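Local coordinates for protein integral membrane indolylacetylinositol arabinosyltransferase EmbC (PDB 7BVE) that probably adds arabinose units to the arabinan of the mycobacterial cell wall, as a membrane-embedded arabinosyltransferase of the Emb family, at residues W880-Q885 against P917-Q922; W396-R401 against V411-I416; S89-T94 against T188-P193; V268-V273 against F699-L704; P37-T42 against S211-K216. All coordinates share one frame; numbering follows the deposited sequence.

Contact 1: residues W880-Q885 against P917-Q922; sequences WATDEQ and PPEATQ
Ala881 and Gln922 face each other as an antiparallel hydrogen-bonded pair, CA atoms 5.4 Å apart, and because Thr921 also stands across from Ala881 the backbone makes a classic beta bulge. The bulge opens strand 922-928 of the branched antiparallel sheet in the C-terminal domain. Ala881 N donates to Gln922 O at 2.8 Å, approaching nearly along the C=O axis. In return Ala881 O is gripped twice in its carbonyl plane, by Thr921 N at 2.9 Å and by Gln922 N at 3.0 Å, the Thr921 bond being almost straight (174° at the hydrogen). Small Ala881 suits its buried place, where it rests on Trp850 and Ala886.

Trp880 has CG between its backbone N and carbonyl carbon (chi1 67°), which lays the indole against the type I turn Pro917-Ala920. Trp880 CE2 meets Pro917 CD at 3.5 Å, the side chains crossing at about a right angle, while Trp880 CD1 meets Ala920 CB, also at 3.5 Å. The rigid proline and compact alanine give the broad ring a firm apolar seat.

Beyond the bulge a capping box starts a short, weakly bonded helix. Thr882 OG1 accepts from Gln885 N at 3.2 Å, and Gln885 OE1 returns a weak bond to Thr882 N. This leaves Thr882 CG2 beside its own backbone N, 3.4 Å from Glu919 O.

Contact 2: residues W396-R401 against V411-I416; sequences WCSVER and VAVAII
The methyl group of Ala414 points at the opposite helix and touches two neighbours there, the CB of Ser398 and one branch of Val399. The motif is an antiparallel helical hairpin: helix 385-405 turns into helix 409-422, and the two local axes approach to 8.0 Å at 163° between their directions. Small residues allow this closeness. Ser398 and Ala414 both point toward the opposite helix, and their CB atoms pass side by side, Ser398 CB 3.7 Å from Ala414 CB.

Serine suits a helix face this tight because its hydroxyl can be turned back. Its OG lies anti to the carbonyl carbon and beside the backbone N (chi1 -62°), where it bonds to Leu394 O of the preceding helical turn, so the polar end is satisfied within its own helix while the methylene does the packing. Val413 reaches the neighbourhood of that hydroxyl with CG1.

Val399 lies to the side of Ser398, next to Val411, their CA atoms 5.3 Å apart. Beyond this packed face, Glu400 is paired with Arg352 and Arg553, and Arg401 leads away from helix 409-422 to Glu348 and the bound 4'-phosphopantetheine. With CG1 of Val399 anti to the backbone N (chi1 170°), the other branch is the one that closes the interface: its CG2 stands 3.7 Å from Ala414 CB.

Contact 3: residues S89-T94 against T188-P193; sequences SVLLST and TDLSGP
In the concanavalin-like domain, strand 90-93 forms one edge of a four-stranded antiparallel sheet and turns a corner at Leu91; the loop leading to strand 201-203 is tied to that corner. Thr188 makes the main bond. Its OG1, anti to the backbone N (chi1 -176°), donates to Leu91 O at 2.9 Å, coming from above the carbonyl plane, 54° out of it. The same hydroxyl accepts a weak bond from Leu190 N, so a threonine here serves both strand and loop.

Asp189 points toward the strand, its CG anti to the carbonyl carbon (chi1 -74°). OD2 lies beside Val90 CG2 and takes a weak bond from Val90 N at 3.5 Å, but its stronger partner is Lys97, with which it forms a salt bridge. Leu91 starts away from the loop, yet its CD1 reaches Leu190 CD1 at 3.7 Å, the two side chains crossing obliquely; Trp53 also packs on Leu190.

Strand 90-93 pairs with strand 107-112, whereas residues 188-190 do not pair with it as a strand: side-chain-to-backbone bonds fix the loop at the corner. Lys97 would be expected to stabilise the ionised form of Asp189.

Contact 4: residues V268-V273 against F699-L704; sequences VWWHFV and FEVVSL
Glu700 O is held by two donors of its own helix: Leu704 N at 3.1 Å, the regular helical bond, and Ser703 OG at 2.7 Å. The hydroxyl comes from above the carbonyl plane, swung back by a chi1 of 70°, so serine buries its polar end in its helix without needing a partner across the interface. The edge of the Trp270 ring passes the same carbonyl near the ring plane, with CZ3 4.0 Å from Glu700 O.

The rest of the contact is mainly apolar packing. Local axes stand 10.8 Å apart at 39°, a wide spacing that two indoles bridge. Both have CG anti to the backbone N. Trp270 (chi1 -177°) sends its six-membered ring to Leu704, whose CD1 lies 3.5 Å from CH2. Trp269 meets Val701 edge-on, CD1 to CG1 at 3.9 Å in the ring plane, while Val273 CG2 lies over the rim of one face and NE1 makes a weak bond to Thr705 OG1. Branched Val701 serves both tryptophans, CG1 for Trp269 and CG2 beside CE3 of Trp270.

Helix 258-272 ends here beside helix 688-710, both predicted to span the membrane, and helix 361-378 closes over the pair, its Leu376 resting on Trp270, Glu700 and Val701.

Contact 5: residues P37-T42 against S211-K216; sequences PVEQTT and SPTLLK
Lys216 runs extended from CB, with CG anti to the backbone N, and bends only at chi4 (71°), which carries its methylenes obliquely past Pro37 O and lifts the ammonium beyond it. CD passes 3.6 Å from Pro37 O, and NZ goes on to Thr33 O and Phe474 O, two carbonyls that suit a buried lysine. Thr213, at the N-cap position but without a capping bond, holds OG1 anti to the backbone N (chi1 -175°). That rotation sets CG2 between N and the carbonyl carbon, putting Thr213 CG2 against Pro37, 3.3 Å from its O. Glu39 has CG anti to the carbonyl carbon and an extended tail that crosses Thr213 at about a right angle, with Glu39 OE2 4.0 Å from Thr213 OG1.

A backbone bond joins the segments: Glu39 N donates to Ser211 O at 2.9 Å, in the carbonyl plane though bent to 137° at the hydrogen. Val38 CB lies 3.5 Å from the same oxygen.

The contact joins the concanavalin-like domain to the start of helix 214-238, predicted to span the membrane. Strand 38-46 runs between strands 201-203 and 1056-1062, bonding to the latter through Val38, Gln40 and Thr42, while the 211-216 segment leaves it and starts the helix.

Overall arrangement
Contact 3 lies within the concanavalin-like domain and contact 5 at its junction with the membrane part, with centres 39 Å apart; the segments of contact 3 fall within the chain span that contact 5 brings together. Contacts 2 and 4 are helix packings in or beside the predicted membrane part, 35 Å apart between centres, and the hairpin of contact 2 lies in sequence between the two helices of contact 4. Contact 2 stands nearest to a ligand: Arg401 touches the phosphopantetheine and the Val413 side chain is about 8 Å from it. The ethambutol pocket, which includes Asp279, Tyr314, Arg383 and Trp965, draws on none of the ten segments. Contact 1, in the C-terminal domain, lies 79 Å from contact 2 between centres.

Contact 1: residues W880-Q885 against P917-Q922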
# COMPACT_ATOMS: atom_id res chain seq x y z
N TRP A 880 -37.74 0.86 -35.35
CA TRP A 880 -37.86 1.45 -36.68
C TRP A 880 -38.89 0.70 -37.51
O TRP A 880 -39.18 -0.47 -37.28
CB TRP A 880 -36.53 1.44 -37.42
CG TRP A 880 -36.01 0.09 -37.80
CD1 TRP A 880 -36.29 -0.63 -38.93
CD2 TRP A 880 -35.07 -0.69 -37.06
NE1 TRP A 880 -35.61 -1.82 -38.92
CE2 TRP A 880 -34.85 -1.88 -37.78
CE3 TRP A 880 -34.41 -0.51 -35.85
CZ2 TRP A 880 -33.99 -2.88 -37.33
CZ3 TRP A 880 -33.56 -1.49 -35.40
CH2 TRP A 880 -33.35 -2.66 -36.14
N ALA A 881 -39.40 1.38 -38.53
CA ALA A 881 -40.37 0.79 -39.44
C ALA A 881 -40.34 1.53 -40.76
O ALA A 881 -39.70 2.58 -40.89
CB ALA A 881 -41.78 0.82 -38.85
N THR A 882 -41.03 0.97 -41.75
CA THR A 882 -41.23 1.64 -43.02
C THR A 882 -42.53 2.45 -42.95
O THR A 882 -43.06 2.71 -41.87
CB THR A 882 -41.27 0.63 -44.16
OG1 THR A 882 -42.43 -0.19 -44.04
CG2 THR A 882 -40.04 -0.26 -44.12
N ASP A 883 -43.03 2.88 -44.11
CA ASP A 883 -44.31 3.58 -44.14
C ASP A 883 -45.47 2.64 -43.82
O ASP A 883 -46.29 2.91 -42.93
CB ASP A 883 -44.52 4.23 -45.52
CG ASP A 883 -43.59 5.40 -45.77
OD1 ASP A 883 -43.21 6.08 -44.80
OD2 ASP A 883 -43.25 5.64 -46.94
N GLU A 884 -45.53 1.50 -44.52
CA GLU A 884 -46.64 0.58 -44.35
C GLU A 884 -46.49 -0.27 -43.10
O GLU A 884 -47.47 -0.87 -42.64
CB GLU A 884 -46.77 -0.32 -45.58
CG GLU A 884 -45.64 -1.33 -45.74
CD GLU A 884 -44.47 -0.80 -46.54
OE1 GLU A 884 -44.40 0.42 -46.79
OE2 GLU A 884 -43.59 -1.61 -46.92
N GLN A 885 -45.28 -0.37 -42.54
CA GLN A 885 -45.13 -1.11 -41.29
C GLN A 885 -45.56 -0.28 -40.10
O GLN A 885 -45.98 -0.83 -39.08
CB GLN A 885 -43.68 -1.58 -41.13
CG GLN A 885 -43.26 -2.66 -42.12
CD GLN A 885 -41.79 -3.02 -42.00
OE1 GLN A 885 -41.06 -2.43 -41.21
NE2 GLN A 885 -41.35 -3.98 -42.81
N PRO A 917 -31.38 -0.53 -40.82
CA PRO A 917 -31.29 -0.97 -42.21
C PRO A 917 -31.75 0.11 -43.16
O PRO A 917 -32.58 0.97 -42.79
CB PRO A 917 -32.21 -2.19 -42.25
CG PRO A 917 -32.27 -2.66 -40.85
CD PRO A 917 -32.22 -1.42 -40.03
N PRO A 918 -31.26 0.11 -44.41
CA PRO A 918 -31.50 1.25 -45.30
C PRO A 918 -32.90 1.37 -45.88
O PRO A 918 -33.14 2.22 -46.74
CB PRO A 918 -30.48 1.03 -46.43
CG PRO A 918 -29.45 0.14 -45.84
CD PRO A 918 -30.20 -0.76 -44.92
N GLU A 919 -33.84 0.53 -45.44
CA GLU A 919 -35.23 0.65 -45.86
C GLU A 919 -36.11 1.27 -44.80
O GLU A 919 -37.30 1.50 -45.06
CB GLU A 919 -35.79 -0.72 -46.26
CG GLU A 919 -36.05 -1.67 -45.09
CD GLU A 919 -34.87 -2.56 -44.77
OE1 GLU A 919 -33.75 -2.29 -45.24
OE2 GLU A 919 -35.07 -3.56 -44.04
N ALA A 920 -35.57 1.55 -43.61
CA ALA A 920 -36.37 2.15 -42.55
C ALA A 920 -36.61 3.62 -42.85
O ALA A 920 -35.77 4.31 -43.44
CB ALA A 920 -35.67 2.00 -41.21
N THR A 921 -37.77 4.11 -42.43
CA THR A 921 -38.15 5.47 -42.75
C THR A 921 -38.57 6.22 -41.50
O THR A 921 -38.36 7.43 -41.38
CB THR A 921 -39.29 5.45 -43.78
OG1 THR A 921 -38.89 4.65 -44.91
CG2 THR A 921 -39.60 6.85 -44.28
N GLN A 922 -39.15 5.50 -40.54
CA GLN A 922 -39.72 6.11 -39.34
C GLN A 922 -39.25 5.33 -38.12
O GLN A 922 -39.23 4.10 -38.15
CB GLN A 922 -41.25 6.10 -39.41
CG GLN A 922 -41.82 6.85 -40.60
CD GLN A 922 -43.31 6.77 -40.68
OE1 GLN A 922 -43.95 6.17 -39.83
NE2 GLN A 922 -43.87 7.34 -41.74

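Contact 2: residues W396-R401 against V411-I416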
# COMPACT_ATOMS: atom_id res chain seq x y z
N TRP A 396 31.31 6.68 -16.42
CA TRP A 396 32.09 5.48 -16.15
C TRP A 396 33.12 5.22 -17.24
O TRP A 396 34.24 4.78 -16.94
CB TRP A 396 31.18 4.26 -16.01
CG TRP A 396 31.92 3.01 -15.65
CD1 TRP A 396 32.46 2.70 -14.44
CD2 TRP A 396 32.26 1.92 -16.52
NE1 TRP A 396 33.08 1.49 -14.48
CE2 TRP A 396 32.98 0.99 -15.75
CE3 TRP A 396 32.03 1.65 -17.86
CZ2 TRP A 396 33.45 -0.20 -16.28
CZ3 TRP A 396 32.51 0.48 -18.39
CH2 TRP A 396 33.21 -0.43 -17.60
N CYS A 397 32.79 5.52 -18.49
CA CYS A 397 33.74 5.27 -19.58
C CYS A 397 34.90 6.25 -19.54
O CYS A 397 36.05 5.86 -19.80
CB CYS A 397 33.03 5.33 -20.93
SG CYS A 397 31.89 3.98 -21.22
N SER A 398 34.64 7.52 -19.19
CA SER A 398 35.73 8.48 -19.08
C SER A 398 36.65 8.16 -17.91
O SER A 398 37.88 8.26 -18.04
CB SER A 398 35.17 9.89 -18.92
OG SER A 398 34.41 10.27 -20.05
N VAL A 399 36.08 7.77 -16.77
CA VAL A 399 36.89 7.38 -15.62
C VAL A 399 37.71 6.14 -15.93
O VAL A 399 38.90 6.07 -15.63
CB VAL A 399 35.99 7.16 -14.39
CG1 VAL A 399 36.76 6.52 -13.26
CG2 VAL A 399 35.45 8.47 -13.92
N GLU A 400 37.10 5.16 -16.61
CA GLU A 400 37.79 3.91 -16.93
C GLU A 400 38.91 4.14 -17.94
O GLU A 400 39.91 3.42 -17.93
CB GLU A 400 36.76 2.91 -17.46
CG GLU A 400 37.30 1.54 -17.69
CD GLU A 400 37.64 0.84 -16.40
OE1 GLU A 400 36.95 1.08 -15.39
OE2 GLU A 400 38.62 0.07 -16.39
N ARG A 401 38.76 5.14 -18.80
CA ARG A 401 39.85 5.48 -19.71
C ARG A 401 40.93 6.29 -19.00
O ARG A 401 42.09 6.26 -19.42
CB ARG A 401 39.27 6.24 -20.90
CG ARG A 401 40.20 6.51 -22.03
CD ARG A 401 39.39 7.05 -23.17
NE ARG A 401 38.50 6.02 -23.69
CZ ARG A 401 38.82 5.20 -24.67
NH1 ARG A 401 37.96 4.28 -25.08
NH2 ARG A 401 39.99 5.32 -25.27
N VAL A 411 39.31 12.22 -16.47
CA VAL A 411 38.70 12.29 -15.15
C VAL A 411 38.02 13.65 -14.95
O VAL A 411 36.92 13.74 -14.40
CB VAL A 411 39.75 11.99 -14.07
CG1 VAL A 411 39.16 12.11 -12.69
CG2 VAL A 411 40.32 10.61 -14.27
N ALA A 412 38.64 14.72 -15.45
CA ALA A 412 38.02 16.04 -15.36
C ALA A 412 36.79 16.14 -16.27
O ALA A 412 35.78 16.77 -15.90
CB ALA A 412 39.03 17.12 -15.72
N VAL A 413 36.85 15.50 -17.44
CA VAL A 413 35.70 15.44 -18.33
C VAL A 413 34.56 14.65 -17.69
O VAL A 413 33.39 15.01 -17.82
CB VAL A 413 36.12 14.87 -19.70
CG1 VAL A 413 34.94 14.57 -20.57
CG2 VAL A 413 36.99 15.87 -20.41
N ALA A 414 34.90 13.60 -16.95
CA ALA A 414 33.89 12.83 -16.23
C ALA A 414 33.26 13.64 -15.11
O ALA A 414 32.07 13.48 -14.83
CB ALA A 414 34.50 11.56 -15.67
N ILE A 415 34.03 14.51 -14.46
CA ILE A 415 33.47 15.41 -13.45
C ILE A 415 32.49 16.39 -14.08
O ILE A 415 31.41 16.65 -13.53
CB ILE A 415 34.60 16.12 -12.68
CG1 ILE A 415 35.37 15.13 -11.82
CG2 ILE A 415 34.07 17.21 -11.78
CD1 ILE A 415 36.60 15.71 -11.21
N ILE A 416 32.84 16.92 -15.26
CA ILE A 416 31.94 17.84 -15.97
C ILE A 416 30.64 17.14 -16.37
O ILE A 416 29.54 17.67 -16.16
CB ILE A 416 32.65 18.45 -17.19
CG1 ILE A 416 33.76 19.39 -16.74
CG2 ILE A 416 31.68 19.20 -18.08
CD1 ILE A 416 34.62 19.87 -17.86

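Contact 3: residues S89-T94 against T188-P193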
# COMPACT_ATOMS: atom_id res chain seq x y z
N SER A 89 -24.70 45.55 -6.10
CA SER A 89 -24.25 45.31 -4.73
C SER A 89 -22.82 45.78 -4.50
O SER A 89 -22.57 46.59 -3.60
CB SER A 89 -24.40 43.82 -4.38
OG SER A 89 -25.76 43.46 -4.31
N VAL A 90 -21.87 45.29 -5.29
CA VAL A 90 -20.47 45.56 -4.99
C VAL A 90 -20.06 46.91 -5.55
O VAL A 90 -20.50 47.33 -6.63
CB VAL A 90 -19.57 44.42 -5.50
CG1 VAL A 90 -19.95 43.12 -4.84
CG2 VAL A 90 -19.62 44.27 -6.99
N LEU A 91 -19.27 47.63 -4.77
CA LEU A 91 -18.62 48.85 -5.21
C LEU A 91 -17.28 48.57 -5.86
O LEU A 91 -16.90 49.28 -6.80
CB LEU A 91 -18.42 49.79 -4.01
CG LEU A 91 -17.76 51.15 -4.20
CD1 LEU A 91 -18.62 52.03 -5.04
CD2 LEU A 91 -17.51 51.79 -2.86
N LEU A 92 -16.58 47.54 -5.39
CA LEU A 92 -15.26 47.18 -5.85
C LEU A 92 -15.00 45.76 -5.39
O LEU A 92 -15.55 45.32 -4.38
CB LEU A 92 -14.22 48.15 -5.30
CG LEU A 92 -12.79 48.20 -5.83
CD1 LEU A 92 -12.37 49.63 -5.74
CD2 LEU A 92 -11.87 47.33 -5.00
N SER A 93 -14.17 45.04 -6.13
CA SER A 93 -13.90 43.65 -5.84
C SER A 93 -12.60 43.26 -6.53
O SER A 93 -12.12 43.97 -7.42
CB SER A 93 -15.04 42.75 -6.32
OG SER A 93 -14.74 41.39 -6.10
N THR A 94 -12.02 42.15 -6.09
CA THR A 94 -10.94 41.53 -6.83
C THR A 94 -11.32 40.15 -7.35
O THR A 94 -10.50 39.49 -7.98
CB THR A 94 -9.67 41.42 -5.97
OG1 THR A 94 -9.90 40.56 -4.85
CG2 THR A 94 -9.23 42.77 -5.48
N THR A 188 -16.56 45.63 -10.73
CA THR A 188 -17.42 46.62 -10.10
C THR A 188 -18.83 46.49 -10.68
O THR A 188 -19.07 45.71 -11.60
CB THR A 188 -16.88 48.03 -10.32
OG1 THR A 188 -17.71 48.96 -9.61
CG2 THR A 188 -16.90 48.38 -11.77
N ASP A 189 -19.76 47.26 -10.11
CA ASP A 189 -21.14 47.30 -10.60
C ASP A 189 -21.63 48.71 -10.90
O ASP A 189 -22.84 48.93 -10.90
CB ASP A 189 -22.12 46.65 -9.62
CG ASP A 189 -22.03 45.15 -9.61
OD1 ASP A 189 -21.52 44.57 -10.59
OD2 ASP A 189 -22.51 44.53 -8.64
N LEU A 190 -20.74 49.66 -11.13
CA LEU A 190 -21.16 51.00 -11.49
C LEU A 190 -20.84 51.26 -12.96
O LEU A 190 -20.19 50.47 -13.63
CB LEU A 190 -20.49 52.03 -10.59
CG LEU A 190 -20.77 51.90 -9.10
CD1 LEU A 190 -20.03 52.97 -8.35
CD2 LEU A 190 -22.24 51.99 -8.84
N SER A 191 -21.33 52.40 -13.47
CA SER A 191 -21.18 52.67 -14.89
C SER A 191 -20.83 54.11 -15.25
O SER A 191 -20.61 54.38 -16.43
CB SER A 191 -22.47 52.28 -15.63
OG SER A 191 -23.54 53.12 -15.24
N GLY A 192 -20.76 55.03 -14.30
CA GLY A 192 -20.58 56.42 -14.63
C GLY A 192 -19.15 56.81 -14.92
O GLY A 192 -18.28 55.96 -15.12
N PRO A 193 -18.88 58.11 -15.00
CA PRO A 193 -17.49 58.59 -14.96
C PRO A 193 -16.97 58.57 -13.53
O PRO A 193 -17.67 58.98 -12.60
CB PRO A 193 -17.60 60.02 -15.50
CG PRO A 193 -18.88 60.05 -16.26
CD PRO A 193 -19.80 59.15 -15.50

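Contact 4: residues V268-V273 against F699-L704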
# COMPACT_ATOMS: atom_id res chain seq x y z
N VAL A 268 13.55 1.74 -33.73
CA VAL A 268 12.83 2.59 -34.69
C VAL A 268 11.34 2.23 -34.73
O VAL A 268 10.46 3.12 -34.74
CB VAL A 268 13.49 2.48 -36.08
CG1 VAL A 268 12.69 3.19 -37.13
CG2 VAL A 268 14.87 3.06 -36.04
N TRP A 269 11.02 0.94 -34.69
CA TRP A 269 9.62 0.55 -34.74
C TRP A 269 8.89 0.88 -33.44
O TRP A 269 7.71 1.23 -33.46
CB TRP A 269 9.54 -0.94 -35.08
CG TRP A 269 8.16 -1.50 -35.28
CD1 TRP A 269 7.56 -2.47 -34.54
CD2 TRP A 269 7.20 -1.10 -36.27
NE1 TRP A 269 6.31 -2.72 -35.03
CE2 TRP A 269 6.07 -1.90 -36.09
CE3 TRP A 269 7.20 -0.15 -37.30
CZ2 TRP A 269 4.94 -1.76 -36.88
CZ3 TRP A 269 6.08 -0.03 -38.08
CH2 TRP A 269 4.97 -0.83 -37.87
N TRP A 270 9.58 0.84 -32.31
CA TRP A 270 8.97 1.31 -31.08
C TRP A 270 8.85 2.83 -31.05
O TRP A 270 7.99 3.36 -30.35
CB TRP A 270 9.78 0.83 -29.89
CG TRP A 270 9.22 1.17 -28.58
CD1 TRP A 270 9.60 2.19 -27.78
CD2 TRP A 270 8.20 0.46 -27.88
NE1 TRP A 270 8.88 2.18 -26.62
CE2 TRP A 270 8.01 1.12 -26.66
CE3 TRP A 270 7.43 -0.66 -28.17
CZ2 TRP A 270 7.08 0.70 -25.74
CZ3 TRP A 270 6.51 -1.08 -27.25
CH2 TRP A 270 6.35 -0.41 -26.04
N HIS A 271 9.71 3.53 -31.78
CA HIS A 271 9.55 4.97 -31.90
C HIS A 271 8.27 5.32 -32.65
O HIS A 271 7.63 6.33 -32.34
CB HIS A 271 10.76 5.57 -32.62
CG HIS A 271 10.74 7.06 -32.72
ND1 HIS A 271 10.99 7.89 -31.65
CD2 HIS A 271 10.52 7.88 -33.78
CE1 HIS A 271 10.92 9.14 -32.04
NE2 HIS A 271 10.64 9.17 -33.33
N PHE A 272 7.86 4.49 -33.60
CA PHE A 272 6.58 4.77 -34.26
C PHE A 272 5.36 4.20 -33.53
O PHE A 272 4.49 4.96 -33.11
CB PHE A 272 6.63 4.31 -35.71
CG PHE A 272 7.45 5.19 -36.57
CD1 PHE A 272 6.93 6.38 -37.04
CD2 PHE A 272 8.75 4.87 -36.88
CE1 PHE A 272 7.68 7.21 -37.82
CE2 PHE A 272 9.51 5.70 -37.66
CZ PHE A 272 8.97 6.87 -38.13
N VAL A 273 5.25 2.88 -33.38
CA VAL A 273 4.11 2.28 -32.68
C VAL A 273 4.54 2.00 -31.24
O VAL A 273 4.91 0.89 -30.86
CB VAL A 273 3.56 1.05 -33.41
CG1 VAL A 273 2.91 1.43 -34.68
CG2 VAL A 273 4.63 0.15 -33.83
N PHE A 699 7.02 -9.78 -26.65
CA PHE A 699 5.67 -9.66 -26.11
C PHE A 699 5.18 -8.21 -26.11
O PHE A 699 4.07 -7.92 -26.57
CB PHE A 699 5.62 -10.24 -24.69
CG PHE A 699 4.28 -10.13 -24.02
CD1 PHE A 699 3.24 -10.97 -24.36
CD2 PHE A 699 4.07 -9.19 -23.03
CE1 PHE A 699 2.02 -10.88 -23.74
CE2 PHE A 699 2.85 -9.09 -22.41
CZ PHE A 699 1.83 -9.93 -22.76
N GLU A 700 6.03 -7.28 -25.64
CA GLU A 700 5.66 -5.86 -25.58
C GLU A 700 5.45 -5.27 -26.97
O GLU A 700 4.46 -4.57 -27.23
CB GLU A 700 6.74 -5.09 -24.85
CG GLU A 700 6.98 -5.53 -23.44
CD GLU A 700 8.29 -5.01 -22.90
OE1 GLU A 700 8.96 -4.25 -23.64
OE2 GLU A 700 8.69 -5.42 -21.79
N VAL A 701 6.38 -5.55 -27.89
CA VAL A 701 6.32 -4.97 -29.23
C VAL A 701 5.11 -5.49 -30.00
O VAL A 701 4.37 -4.73 -30.63
CB VAL A 701 7.64 -5.22 -29.97
CG1 VAL A 701 7.56 -4.76 -31.40
CG2 VAL A 701 8.76 -4.50 -29.28
N VAL A 702 4.85 -6.80 -29.90
CA VAL A 702 3.69 -7.38 -30.57
C VAL A 702 2.38 -6.92 -29.93
O VAL A 702 1.38 -6.74 -30.63
CB VAL A 702 3.85 -8.92 -30.60
CG1 VAL A 702 2.61 -9.63 -31.05
CG2 VAL A 702 4.95 -9.28 -31.55
N SER A 703 2.37 -6.63 -28.63
CA SER A 703 1.13 -6.17 -28.00
C SER A 703 0.75 -4.77 -28.45
O SER A 703 -0.42 -4.51 -28.74
CB SER A 703 1.26 -6.23 -26.48
OG SER A 703 2.15 -5.25 -26.01
N LEU A 704 1.72 -3.87 -28.58
CA LEU A 704 1.33 -2.55 -29.11
C LEU A 704 1.11 -2.54 -30.63
O LEU A 704 0.31 -1.73 -31.11
CB LEU A 704 2.32 -1.47 -28.70
CG LEU A 704 1.95 -0.96 -27.31
CD1 LEU A 704 2.98 -0.07 -26.80
CD2 LEU A 704 0.69 -0.17 -27.38

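Contact 5: residues P37-T42 against S211-K216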
# COMPACT_ATOMS: atom_id res chain seq x y z
N PRO A 37 24.51 41.31 -9.54
CA PRO A 37 23.21 41.95 -9.74
C PRO A 37 22.45 41.44 -10.96
O PRO A 37 22.98 40.75 -11.83
CB PRO A 37 23.57 43.43 -9.91
CG PRO A 37 24.83 43.58 -9.21
CD PRO A 37 25.58 42.32 -9.43
N VAL A 38 21.16 41.78 -11.00
CA VAL A 38 20.26 41.52 -12.11
C VAL A 38 19.46 42.79 -12.38
O VAL A 38 19.71 43.84 -11.79
CB VAL A 38 19.31 40.34 -11.85
CG1 VAL A 38 20.06 39.04 -11.85
CG2 VAL A 38 18.59 40.53 -10.54
N GLU A 39 18.51 42.69 -13.31
CA GLU A 39 17.63 43.80 -13.67
C GLU A 39 16.19 43.32 -13.67
O GLU A 39 15.75 42.66 -14.62
CB GLU A 39 18.01 44.38 -15.02
CG GLU A 39 19.33 45.11 -15.01
CD GLU A 39 19.71 45.62 -16.37
OE1 GLU A 39 19.03 45.27 -17.36
OE2 GLU A 39 20.69 46.39 -16.46
N GLN A 40 15.44 43.66 -12.63
CA GLN A 40 14.04 43.29 -12.55
C GLN A 40 13.21 44.19 -13.46
O GLN A 40 13.56 45.34 -13.73
CB GLN A 40 13.54 43.42 -11.11
CG GLN A 40 12.21 42.77 -10.80
CD GLN A 40 11.63 43.23 -9.49
OE1 GLN A 40 12.15 44.13 -8.84
NE2 GLN A 40 10.54 42.61 -9.08
N THR A 41 12.10 43.65 -13.97
CA THR A 41 11.08 44.42 -14.67
C THR A 41 9.89 44.58 -13.73
O THR A 41 9.18 43.61 -13.45
CB THR A 41 10.65 43.75 -15.97
OG1 THR A 41 11.78 43.60 -16.83
CG2 THR A 41 9.61 44.58 -16.68
N THR A 42 9.69 45.80 -13.23
CA THR A 42 8.63 46.06 -12.28
C THR A 42 7.32 46.36 -13.00
O THR A 42 7.31 47.07 -14.01
CB THR A 42 9.01 47.24 -11.38
OG1 THR A 42 9.18 48.41 -12.19
CG2 THR A 42 10.29 46.96 -10.64
N SER A 211 16.90 39.70 -15.63
CA SER A 211 17.80 39.67 -16.77
C SER A 211 19.20 39.98 -16.25
O SER A 211 19.33 40.75 -15.30
CB SER A 211 17.38 40.69 -17.83
OG SER A 211 18.28 40.70 -18.91
N PRO A 212 20.24 39.37 -16.81
CA PRO A 212 21.60 39.65 -16.32
C PRO A 212 22.03 41.07 -16.61
O PRO A 212 21.60 41.69 -17.59
CB PRO A 212 22.46 38.64 -17.08
CG PRO A 212 21.54 37.56 -17.44
CD PRO A 212 20.23 38.22 -17.72
N THR A 213 22.87 41.60 -15.73
CA THR A 213 23.47 42.91 -15.95
C THR A 213 24.80 42.71 -16.68
O THR A 213 25.13 41.60 -17.11
CB THR A 213 23.61 43.64 -14.63
OG1 THR A 213 24.11 44.96 -14.87
CG2 THR A 213 24.55 42.92 -13.72
N LEU A 214 25.56 43.79 -16.86
CA LEU A 214 26.82 43.69 -17.60
C LEU A 214 27.87 42.92 -16.81
O LEU A 214 28.61 42.11 -17.39
CB LEU A 214 27.33 45.09 -17.93
CG LEU A 214 28.57 45.19 -18.82
CD1 LEU A 214 28.25 44.59 -20.16
CD2 LEU A 214 29.00 46.63 -18.97
N LEU A 215 27.92 43.14 -15.49
CA LEU A 215 28.95 42.54 -14.66
C LEU A 215 28.77 41.03 -14.54
O LEU A 215 29.74 40.27 -14.63
CB LEU A 215 28.93 43.20 -13.28
CG LEU A 215 30.06 42.84 -12.31
CD1 LEU A 215 31.38 43.31 -12.89
CD2 LEU A 215 29.84 43.44 -10.94
N LYS A 216 27.52 40.58 -14.38
CA LYS A 216 27.23 39.15 -14.30
C LYS A 216 27.52 38.45 -15.62
O LYS A 216 28.04 37.32 -15.64
CB LYS A 216 25.77 38.97 -13.90
CG LYS A 216 25.30 37.55 -13.66
CD LYS A 216 23.85 37.60 -13.23
CE LYS A 216 23.20 36.23 -13.12
NZ LYS A 216 23.71 35.47 -11.98